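Local structure of spermidine N1-acetyltransferase (Vibrio cholerae O1 biovar El Tor, 6DAU) at residues Ser29-Glu34 with Glu44-His49; Arg8-Gly13 with Glu55-Val60; Val71-Ile76 with Ala83-Ile88. The protein transfers the acetyl group of acetyl-CoA to spermidine or spermine, acting as a polyamine N-acetyltransferase of the GNAT family. The protein carries 2 engineered substitutions. One frame throughout, in Å; residues are numbered along the deposited sequence.

Contact 1 of 3, residues Ser29-Glu34 with Glu44-His49. Engineered in segment 29-34: Gln-33 (natural residue Glu).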
loop_
_atom_site.group_PDB
_atom_site.type_symbol
_atom_site.label_atom_id
_atom_site.label_comp_id
_atom_site.label_asym_id
_atom_site.label_seq_id
_atom_site.Cartn_x
_atom_site.Cartn_y
_atom_site.Cartn_z
ATOM N N SER C 29 4.846 12.630 28.403
ATOM C CA SER C 29 4.858 11.177 28.322
ATOM C C SER C 29 5.350 10.672 26.953
ATOM O O SER C 29 5.124 11.304 25.895
ATOM C CB SER C 29 3.442 10.651 28.569
ATOM O OG SER C 29 2.978 11.134 29.795
ATOM N N TYR C 30 5.991 9.500 26.999
ATOM C CA TYR C 30 6.513 8.793 25.849
ATOM C C TYR C 30 6.058 7.344 25.863
ATOM O O TYR C 30 5.835 6.769 26.919
ATOM C CB TYR C 30 8.053 8.885 25.799
ATOM C CG TYR C 30 8.541 10.315 25.626
ATOM C CD1 TYR C 30 8.703 11.166 26.726
ATOM C CD2 TYR C 30 8.818 10.832 24.344
ATOM C CE1 TYR C 30 9.078 12.504 26.556
ATOM C CE2 TYR C 30 9.247 12.145 24.166
ATOM C CZ TYR C 30 9.353 12.975 25.266
ATOM O OH TYR C 30 9.759 14.275 25.081
ATOM N N TRP C 31 5.901 6.769 24.671
ATOM C CA TRP C 31 5.576 5.344 24.511
ATOM C C TRP C 31 6.573 4.860 23.477
ATOM O O TRP C 31 6.530 5.298 22.331
ATOM C CB TRP C 31 4.142 5.150 23.989
ATOM C CG TRP C 31 3.634 3.761 24.119
ATOM C CD1 TRP C 31 3.559 2.792 23.118
ATOM C CD2 TRP C 31 3.124 3.146 25.307
ATOM N NE1 TRP C 31 3.038 1.625 23.639
ATOM C CE2 TRP C 31 2.768 1.812 24.972
ATOM C CE3 TRP C 31 2.930 3.597 26.623
ATOM C CZ2 TRP C 31 2.228 0.913 25.911
ATOM C CZ3 TRP C 31 2.357 2.711 27.570
ATOM C CH2 TRP C 31 2.014 1.384 27.197
ATOM N N PHE C 32 7.501 3.994 23.894
ATOM C CA PHE C 32 8.595 3.534 23.021
ATOM C C PHE C 32 9.287 4.718 22.362
ATOM O O PHE C 32 9.524 4.716 21.158
ATOM C CB PHE C 32 8.109 2.493 22.018
ATOM C CG PHE C 32 7.732 1.178 22.659
ATOM C CD1 PHE C 32 6.510 1.029 23.334
ATOM C CD2 PHE C 32 8.640 0.097 22.644
ATOM C CE1 PHE C 32 6.181 -0.186 23.961
ATOM C CE2 PHE C 32 8.307 -1.111 23.247
ATOM C CZ PHE C 32 7.079 -1.247 23.931
ATOM N N GLN C 33 9.593 5.733 23.180
ATOM C CA GLN C 33 10.319 6.948 22.752
ATOM C C GLN C 33 9.495 7.873 21.852
ATOM O O GLN C 33 10.004 8.872 21.359
ATOM C CB GLN C 33 11.683 6.594 22.115
ATOM C CG GLN C 33 12.648 5.768 22.987
ATOM C CD GLN C 33 13.409 6.606 24.035
ATOM O OE1 GLN C 33 12.906 6.820 25.148
ATOM N NE2 GLN C 33 14.642 7.059 23.690
ATOM N N GLU C 34 8.211 7.556 21.652
ATOM C CA GLU C 34 7.326 8.443 20.871
ATOM C C GLU C 34 6.463 9.259 21.842
ATOM O O GLU C 34 5.852 8.680 22.739
ATOM C CB GLU C 34 6.494 7.641 19.887
ATOM C CG GLU C 34 7.353 6.674 19.030
ATOM C CD GLU C 34 6.805 6.459 17.642
ATOM O OE1 GLU C 34 6.729 7.439 16.912
ATOM O OE2 GLU C 34 6.453 5.317 17.279
ATOM N N GLU C 44 -2.821 4.429 19.264
ATOM C CA GLU C 44 -2.103 4.115 18.011
ATOM C C GLU C 44 -0.675 3.616 18.308
ATOM O O GLU C 44 -0.225 2.641 17.694
ATOM C CB GLU C 44 -2.058 5.287 17.049
ATOM C CG GLU C 44 -3.401 5.552 16.415
ATOM C CD GLU C 44 -3.299 6.451 15.215
ATOM O OE1 GLU C 44 -4.358 6.809 14.703
ATOM O OE2 GLU C 44 -2.161 6.723 14.756
ATOM N N LEU C 45 -0.020 4.245 19.285
ATOM C CA LEU C 45 1.331 3.845 19.678
ATOM C C LEU C 45 1.357 2.457 20.304
ATOM O O LEU C 45 2.267 1.672 20.033
ATOM C CB LEU C 45 1.969 4.894 20.596
ATOM C CG LEU C 45 2.228 6.221 19.882
ATOM C CD1 LEU C 45 2.653 7.300 20.896
ATOM C CD2 LEU C 45 3.260 6.068 18.768
ATOM N N TYR C 46 0.336 2.142 21.103
ATOM C CA TYR C 46 0.202 0.812 21.673
ATOM C C TYR C 46 0.068 -0.239 20.568
ATOM O O TYR C 46 0.733 -1.246 20.639
ATOM C CB TYR C 46 -0.972 0.702 22.643
ATOM C CG TYR C 46 -1.204 -0.739 23.098
ATOM C CD1 TYR C 46 -0.446 -1.303 24.143
ATOM C CD2 TYR C 46 -2.186 -1.542 22.478
ATOM C CE1 TYR C 46 -0.654 -2.638 24.551
ATOM C CE2 TYR C 46 -2.404 -2.853 22.861
ATOM C CZ TYR C 46 -1.636 -3.398 23.887
ATOM O OH TYR C 46 -1.910 -4.681 24.251
ATOM N N ASN C 47 -0.793 -0.003 19.566
ATOM C CA ASN C 47 -0.965 -0.954 18.455
ATOM C C ASN C 47 0.330 -1.150 17.671
ATOM O O ASN C 47 0.649 -2.248 17.302
ATOM C CB ASN C 47 -2.084 -0.531 17.487
ATOM C CG ASN C 47 -3.463 -0.568 18.149
ATOM O OD1 ASN C 47 -3.698 -1.298 19.110
ATOM N ND2 ASN C 47 -4.381 0.242 17.650
ATOM N N LYS C 48 1.078 -0.069 17.451
ATOM C CA LYS C 48 2.292 -0.152 16.673
ATOM C C LYS C 48 3.396 -0.959 17.410
ATOM O O LYS C 48 4.174 -1.667 16.775
ATOM C CB LYS C 48 2.765 1.264 16.372
ATOM C CG LYS C 48 4.052 1.336 15.555
ATOM C CD LYS C 48 4.386 2.820 15.328
ATOM C CE LYS C 48 5.724 2.987 14.613
ATOM N NZ LYS C 48 6.018 4.444 14.633
ATOM N N HIS C 49 3.465 -0.852 18.736
ATOM C CA HIS C 49 4.626 -1.392 19.445
ATOM C C HIS C 49 4.315 -2.625 20.276
ATOM O O HIS C 49 5.149 -3.055 21.085
ATOM C CB HIS C 49 5.269 -0.306 20.316
ATOM C CG HIS C 49 5.868 0.837 19.538
ATOM N ND1 HIS C 49 7.128 0.780 18.978
ATOM C CD2 HIS C 49 5.377 2.068 19.240
ATOM C CE1 HIS C 49 7.385 1.918 18.359
ATOM N NE2 HIS C 49 6.339 2.720 18.511
HETATM O O HOH W 1 2.899 -0.973 22.639
#

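Contact 2 of 3, residues Arg8-Gly13 with Glu55-Val60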
loop_
_atom_site.group_PDB
_atom_site.type_symbol
_atom_site.label_atom_id
_atom_site.label_comp_id
_atom_site.label_asym_id
_atom_site.label_seq_id
_atom_site.Cartn_x
_atom_site.Cartn_y
_atom_site.Cartn_z
ATOM N N ARG C 8 0.809 -7.704 36.539
ATOM C CA ARG C 8 0.489 -8.437 35.330
ATOM C C ARG C 8 0.811 -7.568 34.116
ATOM O O ARG C 8 0.786 -6.321 34.188
ATOM C CB ARG C 8 -0.955 -8.985 35.310
ATOM C CG ARG C 8 -2.010 -7.946 35.080
ATOM C CD ARG C 8 -3.438 -8.439 34.800
ATOM N NE ARG C 8 -4.265 -7.228 35.021
ATOM C CZ ARG C 8 -4.367 -6.206 34.157
ATOM N NH1 ARG C 8 -3.762 -6.257 32.948
ATOM N NH2 ARG C 8 -5.070 -5.126 34.485
ATOM N N ALA C 9 1.117 -8.250 33.026
ATOM C CA ALA C 9 1.509 -7.629 31.776
ATOM C C ALA C 9 0.386 -6.705 31.320
ATOM O O ALA C 9 -0.812 -7.053 31.421
ATOM C CB ALA C 9 1.775 -8.700 30.727
ATOM N N LEU C 10 0.782 -5.525 30.844
ATOM C CA LEU C 10 -0.150 -4.529 30.347
ATOM C C LEU C 10 -0.973 -5.028 29.159
ATOM O O LEU C 10 -0.436 -5.699 28.295
ATOM C CB LEU C 10 0.646 -3.266 29.976
ATOM C CG LEU C 10 -0.169 -2.141 29.365
ATOM C CD1 LEU C 10 0.080 -0.892 30.170
ATOM C CD2 LEU C 10 0.324 -1.952 27.957
ATOM N N GLU C 11 -2.260 -4.682 29.120
ATOM C CA GLU C 11 -3.183 -5.078 28.045
ATOM C C GLU C 11 -3.776 -3.807 27.449
ATOM O O GLU C 11 -3.735 -2.750 28.091
ATOM C CB GLU C 11 -4.324 -5.971 28.583
ATOM C CG GLU C 11 -3.896 -7.217 29.348
ATOM C CD GLU C 11 -3.420 -8.355 28.470
ATOM O OE1 GLU C 11 -2.941 -9.379 29.039
ATOM O OE2 GLU C 11 -3.475 -8.229 27.215
ATOM N N ARG C 12 -4.374 -3.917 26.260
ATOM C CA ARG C 12 -5.092 -2.801 25.634
ATOM C C ARG C 12 -6.078 -2.123 26.603
ATOM O O ARG C 12 -6.145 -0.891 26.666
ATOM C CB ARG C 12 -5.814 -3.232 24.356
ATOM C CG ARG C 12 -6.445 -2.084 23.565
ATOM C CD ARG C 12 -7.072 -2.590 22.250
ATOM N NE ARG C 12 -6.072 -2.647 21.180
ATOM C CZ ARG C 12 -5.450 -3.751 20.771
ATOM N NH1 ARG C 12 -4.552 -3.657 19.804
ATOM N NH2 ARG C 12 -5.726 -4.958 21.298
ATOM N N GLY C 13 -6.829 -2.920 27.358
ATOM C CA GLY C 13 -7.828 -2.357 28.299
ATOM C C GLY C 13 -7.224 -1.504 29.416
ATOM O O GLY C 13 -7.935 -0.783 30.067
ATOM N N GLU C 55 10.645 -2.129 25.666
ATOM C CA GLU C 55 9.981 -1.686 26.899
ATOM C C GLU C 55 9.027 -2.756 27.384
ATOM O O GLU C 55 8.470 -3.521 26.572
ATOM C CB GLU C 55 9.223 -0.354 26.712
ATOM C CG GLU C 55 10.070 0.742 26.072
ATOM C CD GLU C 55 9.441 2.113 26.005
ATOM O OE1 GLU C 55 10.227 3.066 25.815
ATOM O OE2 GLU C 55 8.187 2.264 26.149
ATOM N N ARG C 56 8.842 -2.816 28.699
ATOM C CA ARG C 56 7.966 -3.796 29.333
ATOM C C ARG C 56 7.227 -3.110 30.479
ATOM O O ARG C 56 7.846 -2.369 31.275
ATOM C CB ARG C 56 8.751 -5.000 29.848
ATOM C CG ARG C 56 9.341 -5.897 28.738
ATOM C CD ARG C 56 10.285 -6.931 29.348
ATOM N NE ARG C 56 11.113 -7.599 28.340
ATOM C CZ ARG C 56 10.750 -8.694 27.664
ATOM N NH1 ARG C 56 9.578 -9.261 27.891
ATOM N NH2 ARG C 56 11.545 -9.224 26.757
ATOM N N ARG C 57 5.915 -3.354 30.539
ATOM C CA ARG C 57 5.029 -2.677 31.488
ATOM C C ARG C 57 4.132 -3.650 32.213
ATOM O O ARG C 57 3.633 -4.623 31.638
ATOM C CB ARG C 57 4.182 -1.609 30.787
ATOM C CG ARG C 57 5.022 -0.385 30.431
ATOM C CD ARG C 57 4.206 0.667 29.669
ATOM N NE ARG C 57 5.068 1.833 29.406
ATOM C CZ ARG C 57 5.865 1.960 28.339
ATOM N NH1 ARG C 57 6.626 3.021 28.221
ATOM N NH2 ARG C 57 5.898 1.033 27.378
ATOM N N PHE C 58 3.941 -3.372 33.507
ATOM C CA PHE C 58 3.170 -4.235 34.370
ATOM C C PHE C 58 2.236 -3.372 35.170
ATOM O O PHE C 58 2.676 -2.387 35.791
ATOM C CB PHE C 58 4.112 -5.063 35.268
ATOM C CG PHE C 58 5.013 -5.963 34.488
ATOM C CD1 PHE C 58 4.544 -7.203 34.045
ATOM C CD2 PHE C 58 6.276 -5.530 34.101
ATOM C CE1 PHE C 58 5.348 -8.023 33.266
ATOM C CE2 PHE C 58 7.082 -6.343 33.309
ATOM C CZ PHE C 58 6.633 -7.598 32.906
ATOM N N VAL C 59 0.942 -3.691 35.130
ATOM C CA VAL C 59 0.017 -2.949 35.972
ATOM C C VAL C 59 -0.096 -3.663 37.311
ATOM O O VAL C 59 -0.126 -4.895 37.387
ATOM C CB VAL C 59 -1.336 -2.567 35.320
ATOM C CG1 VAL C 59 -1.292 -2.603 33.803
ATOM C CG2 VAL C 59 -2.499 -3.372 35.849
ATOM N N VAL C 60 -0.107 -2.869 38.369
ATOM C CA VAL C 60 -0.164 -3.373 39.718
ATOM C C VAL C 60 -1.627 -3.358 40.163
ATOM O O VAL C 60 -2.297 -2.328 40.066
ATOM C CB VAL C 60 0.722 -2.519 40.649
ATOM C CG1 VAL C 60 0.640 -3.004 42.097
ATOM C CG2 VAL C 60 2.167 -2.504 40.152
#

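Contact 3 of 3, residues Val71-Ile76 with Ala83-Ile88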
loop_
_atom_site.group_PDB
_atom_site.type_symbol
_atom_site.label_atom_id
_atom_site.label_comp_id
_atom_site.label_asym_id
_atom_site.label_seq_id
_atom_site.Cartn_x
_atom_site.Cartn_y
_atom_site.Cartn_z
ATOM N N VAL C 71 4.508 -0.409 36.850
ATOM C CA VAL C 71 5.950 -0.660 36.818
ATOM C C VAL C 71 6.369 -0.682 35.341
ATOM O O VAL C 71 5.757 -1.394 34.527
ATOM C CB VAL C 71 6.261 -2.007 37.507
ATOM C CG1 VAL C 71 7.652 -2.480 37.179
ATOM C CG2 VAL C 71 6.116 -1.839 39.028
ATOM N N GLU C 72 7.369 0.119 34.999
ATOM C CA GLU C 72 7.826 0.312 33.621
ATOM C C GLU C 72 9.329 0.020 33.541
ATOM O O GLU C 72 10.103 0.611 34.293
ATOM C CB GLU C 72 7.687 1.764 33.198
ATOM C CG GLU C 72 6.363 2.283 32.758
ATOM C CD GLU C 72 6.496 3.600 31.984
ATOM O OE1 GLU C 72 5.570 3.897 31.207
ATOM O OE2 GLU C 72 7.520 4.320 32.072
ATOM N N LEU C 73 9.725 -0.843 32.609
ATOM C CA LEU C 73 11.115 -0.939 32.211
ATOM C C LEU C 73 11.221 -0.419 30.792
ATOM O O LEU C 73 10.486 -0.868 29.902
ATOM C CB LEU C 73 11.613 -2.385 32.269
ATOM C CG LEU C 73 11.548 -3.170 33.599
ATOM C CD1 LEU C 73 12.056 -4.577 33.337
ATOM C CD2 LEU C 73 12.382 -2.488 34.662
ATOM N N ILE C 74 12.089 0.568 30.587
ATOM C CA ILE C 74 12.313 1.134 29.267
ATOM C C ILE C 74 13.792 1.078 28.899
ATOM O O ILE C 74 14.623 0.734 29.749
ATOM C CB ILE C 74 11.726 2.565 29.144
ATOM C CG1 ILE C 74 12.500 3.607 29.962
ATOM C CG2 ILE C 74 10.219 2.563 29.494
ATOM C CD1 ILE C 74 12.057 5.050 29.664
ATOM N N GLU C 75 14.117 1.372 27.632
ATOM C CA GLU C 75 15.485 1.350 27.141
ATOM C C GLU C 75 16.158 0.022 27.429
ATOM O O GLU C 75 17.339 0.001 27.728
ATOM C CB GLU C 75 16.314 2.490 27.804
ATOM C CG GLU C 75 15.733 3.874 27.535
ATOM C CD GLU C 75 16.520 4.565 26.445
ATOM O OE1 GLU C 75 17.705 4.824 26.741
ATOM O OE2 GLU C 75 16.033 4.870 25.312
ATOM N N ILE C 76 15.407 -1.074 27.347
ATOM C CA ILE C 76 15.985 -2.383 27.611
ATOM C C ILE C 76 16.944 -2.703 26.478
ATOM O O ILE C 76 16.565 -2.702 25.307
ATOM C CB ILE C 76 14.930 -3.505 27.739
ATOM C CG1 ILE C 76 13.830 -3.095 28.750
ATOM C CG2 ILE C 76 15.623 -4.807 28.139
ATOM C CD1 ILE C 76 12.643 -4.033 28.724
ATOM N N ALA C 83 18.469 -1.640 31.816
ATOM C CA ALA C 83 17.156 -1.039 31.597
ATOM C C ALA C 83 16.938 0.092 32.597
ATOM O O ALA C 83 17.489 0.064 33.710
ATOM C CB ALA C 83 16.020 -2.059 31.732
ATOM N N GLU C 84 16.112 1.058 32.192
ATOM C CA GLU C 84 15.654 2.108 33.061
ATOM C C GLU C 84 14.300 1.736 33.649
ATOM O O GLU C 84 13.392 1.290 32.930
ATOM C CB GLU C 84 15.579 3.437 32.326
ATOM C CG GLU C 84 15.045 4.576 33.208
ATOM C CD GLU C 84 14.933 5.904 32.482
ATOM O OE1 GLU C 84 15.508 6.065 31.376
ATOM O OE2 GLU C 84 14.273 6.807 33.050
ATOM N N PHE C 85 14.184 1.915 34.958
ATOM C CA PHE C 85 12.996 1.547 35.704
ATOM C C PHE C 85 12.253 2.823 36.135
ATOM O O PHE C 85 12.872 3.840 36.499
ATOM C CB PHE C 85 13.409 0.654 36.907
ATOM C CG PHE C 85 12.447 0.655 38.040
ATOM C CD1 PHE C 85 11.260 -0.091 37.991
ATOM C CD2 PHE C 85 12.708 1.412 39.174
ATOM C CE1 PHE C 85 10.339 -0.050 39.043
ATOM C CE2 PHE C 85 11.792 1.467 40.238
ATOM C CZ PHE C 85 10.615 0.735 40.184
ATOM N N GLN C 86 10.931 2.779 36.069
ATOM C CA GLN C 86 10.083 3.819 36.646
ATOM C C GLN C 86 8.885 3.136 37.293
ATOM O O GLN C 86 8.417 2.074 36.841
ATOM C CB GLN C 86 9.590 4.785 35.572
ATOM C CG GLN C 86 10.702 5.676 34.999
ATOM C CD GLN C 86 10.402 6.266 33.613
ATOM O OE1 GLN C 86 9.248 6.317 33.173
ATOM N NE2 GLN C 86 11.460 6.725 32.915
ATOM N N ILE C 87 8.374 3.768 38.341
ATOM C CA ILE C 87 7.173 3.326 38.999
ATOM C C ILE C 87 6.225 4.533 39.159
ATOM O O ILE C 87 6.672 5.622 39.493
ATOM C CB ILE C 87 7.519 2.633 40.320
ATOM C CG1 ILE C 87 6.260 2.097 40.980
ATOM C CG2 ILE C 87 8.285 3.564 41.254
ATOM C CD1 ILE C 87 6.490 1.428 42.298
ATOM N N ILE C 88 4.938 4.352 38.870
ATOM C CA ILE C 88 3.934 5.367 39.197
ATOM C C ILE C 88 2.883 4.698 40.073
ATOM O O ILE C 88 2.319 3.660 39.689
ATOM C CB ILE C 88 3.248 5.991 37.948
ATOM C CG1 ILE C 88 4.268 6.323 36.841
ATOM C CG2 ILE C 88 2.474 7.236 38.357
ATOM C CD1 ILE C 88 3.700 6.712 35.484
#

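Contact 1 of 3, residues Ser29-Glu34 with Glu44-His49
A single carboxylate oxygen, Glu-34 OE2, is gripped by two donors, from Lys-48 and His-49. Lys-48 NZ comes in on the syn lone pair at 2.8 Å from Glu-34 OE2, closing a salt bridge. The anti lone pair of the same oxygen takes the N-H of His-49, with NE2 at 2.9 Å from Glu-34 OE2; this bond is nearly straight (168°) and lies in the imidazole plane, while the carboxylate stands almost perpendicular to the ring. Lysine suits its place because its chain, with CG anti to the backbone N (chi1 180°) and extended beyond, carries the charge across to the acceptor; NZ also makes a weak hydrogen bond to a glycerol. Two donors on OE2 would be expected to draw the negative charge toward that oxygen.

Phe-32 covers one face of the imidazole: its CB sits 3.6 Å from the ring centroid of His-49, and His-49 CB returns the CH-pi contact over the phenyl face. The two rings are almost parallel but slid apart. Deeper in, Trp-31 lays CD1 against Leu-45 CB at 3.6 Å. Its indole N-H is satisfied by a water 2.8 Å from Trp-31 NE1, which in turn donates to the carbonyl oxygen of Tyr-46. The hydroxyl of Tyr-46 bonds instead to Asp-40 of a neighbouring subunit.

A type I' turn through Phe-32 and the engineered Gln-33 joins strands 29-31 and 34-36 into a small hairpin. Helix 39-49 packs against it, Trp-31 also touches Ile-18 of helix 15-24, and Arg-57 of strand 56-61 meets the indole as a cation-pi partner.

Contact 2 of 3, residues Arg8-Gly13 with Glu55-Val60
Arg-8 and Val-59 face each other as an antiparallel hydrogen-bonded pair, the tightest part of this contact. Val-59 N donates to Arg-8 O at 2.8 Å, and Arg-8 N returns a bond to Val-59 O at 3.1 Å. Phe-58 CA adds a CA-H...O contact, 3.2 Å from the same Arg-8 O. The side chains of the pair are just as close: the Arg-8 guanidinium lies flat over a Val-59 methyl, Arg-8 NH2 standing 3.4 Å from Val-59 CG2, while its polar ends form salt bridges with Asp-14 and Glu-61. The aliphatic neighbour accepts the flat face and the acids take the N-H groups.

Strand 6-9 is the outermost strand on its side of the mixed GNAT sheet within this chain, so 56-61 has it on one side and strand 67-77 on the other. Ala-9 lies beside Phe-58 in the neighbouring non-hydrogen-bonded pair. Its small methyl, 4.4 Å from Phe-58 CE1, lets the phenyl edge come up to the Arg-8 backbone, and Tyr-109 of helix 98-112 meets that phenyl edge-to-face.

Past this point the contact loosens. Leu-10 N still reaches Arg-57 O at 3.1 Å, but beyond Leu-10, whose CB is 4.0 Å from Arg-57 CB, the chain peels off, and Glu-11 turns its carboxylate to backbone N-H groups of Phe-39 and Asp-40 in a neighbouring subunit.

Contact 3 of 3, residues Val71-Ile76 with Ala83-Ile88
Leu-73 and Val-71 set their methyl groups against the edge of the Phe-85 ring, which is broad enough to meet both. Leu-73 CD2 lies near the ring plane and touches Phe-85 CB at 4.0 Å, while Val-71 CG1 meets the ring at Phe-85 CE1, 4.1 Å away. CG of Phe-85 is anti to its backbone N (chi1 156°), which carries the ring along the strand toward Val-71. Ile-87 continues this apolar face, its CG1 lying 4.4 Å from Val-71 CG2. At the end of the strand pair the small Ala-83 methyl is met by Ile-76 CG1, 3.8 Å from Ala-83 CB, and by Leu-73 CB.

The other face, bearing Glu-72, Ile-74, Glu-84 and Gln-86, is mixed. Ile-74 runs alongside Glu-84, with CG1 between its own backbone N and carbonyl carbon (chi1 70°); from there Ile-74 CG1 packs 3.9 Å from Glu-84 CB, and CD1 ends against the amide of Gln-86. Gln-86 NE2 is placed within bonding distance of Glu-84 OE2 (2.8 Å), though which way round this amide lies is doubtful. Glu-72 OE1 forms a salt bridge with Arg-57 NE on strand 56-61.

Between the two faces, reciprocal backbone bonds join Glu-72 with Gln-86 and Ile-74 with Glu-84; the N-to-C directions of the two segments differ by 159°, close to antiparallel. Beyond Ile-74 the chain turns a corner at Glu-75, where phi is positive.

This is the hairpin of strands 67-77 and 82-89 near the middle of the GNAT sheet. Strand 56-61 borders it on one side and strand 118-124 runs parallel to 82-89 on the other; helix 98-112 lies over the apolar face, with Tyr-134 of helix 128-136 reaching Phe-85 and Ile-87.

Contacts 2 and 3 belong to one sheet: strands 56-61 and 67-77 are neighbours, joined by the bond between Arg-56 O and Leu-73 N (2.8 Å), and their centres lie about 12 Å apart. Contact 1 is nested in the chain loop that contact 2 closes, about 13 Å from it between centres; Phe-32 N bonds to Glu-55 OE2 at 2.9 Å. Arg-57 of contact 2 bridges contacts 1 and 3, with Arg-57 NE 2.8 Å from Glu-72 OE1. In GNAT enzymes acetyl-CoA usually binds where the strands equivalent to 82-89 and 118-124 splay apart, so contact 3 probably borders the cofactor site.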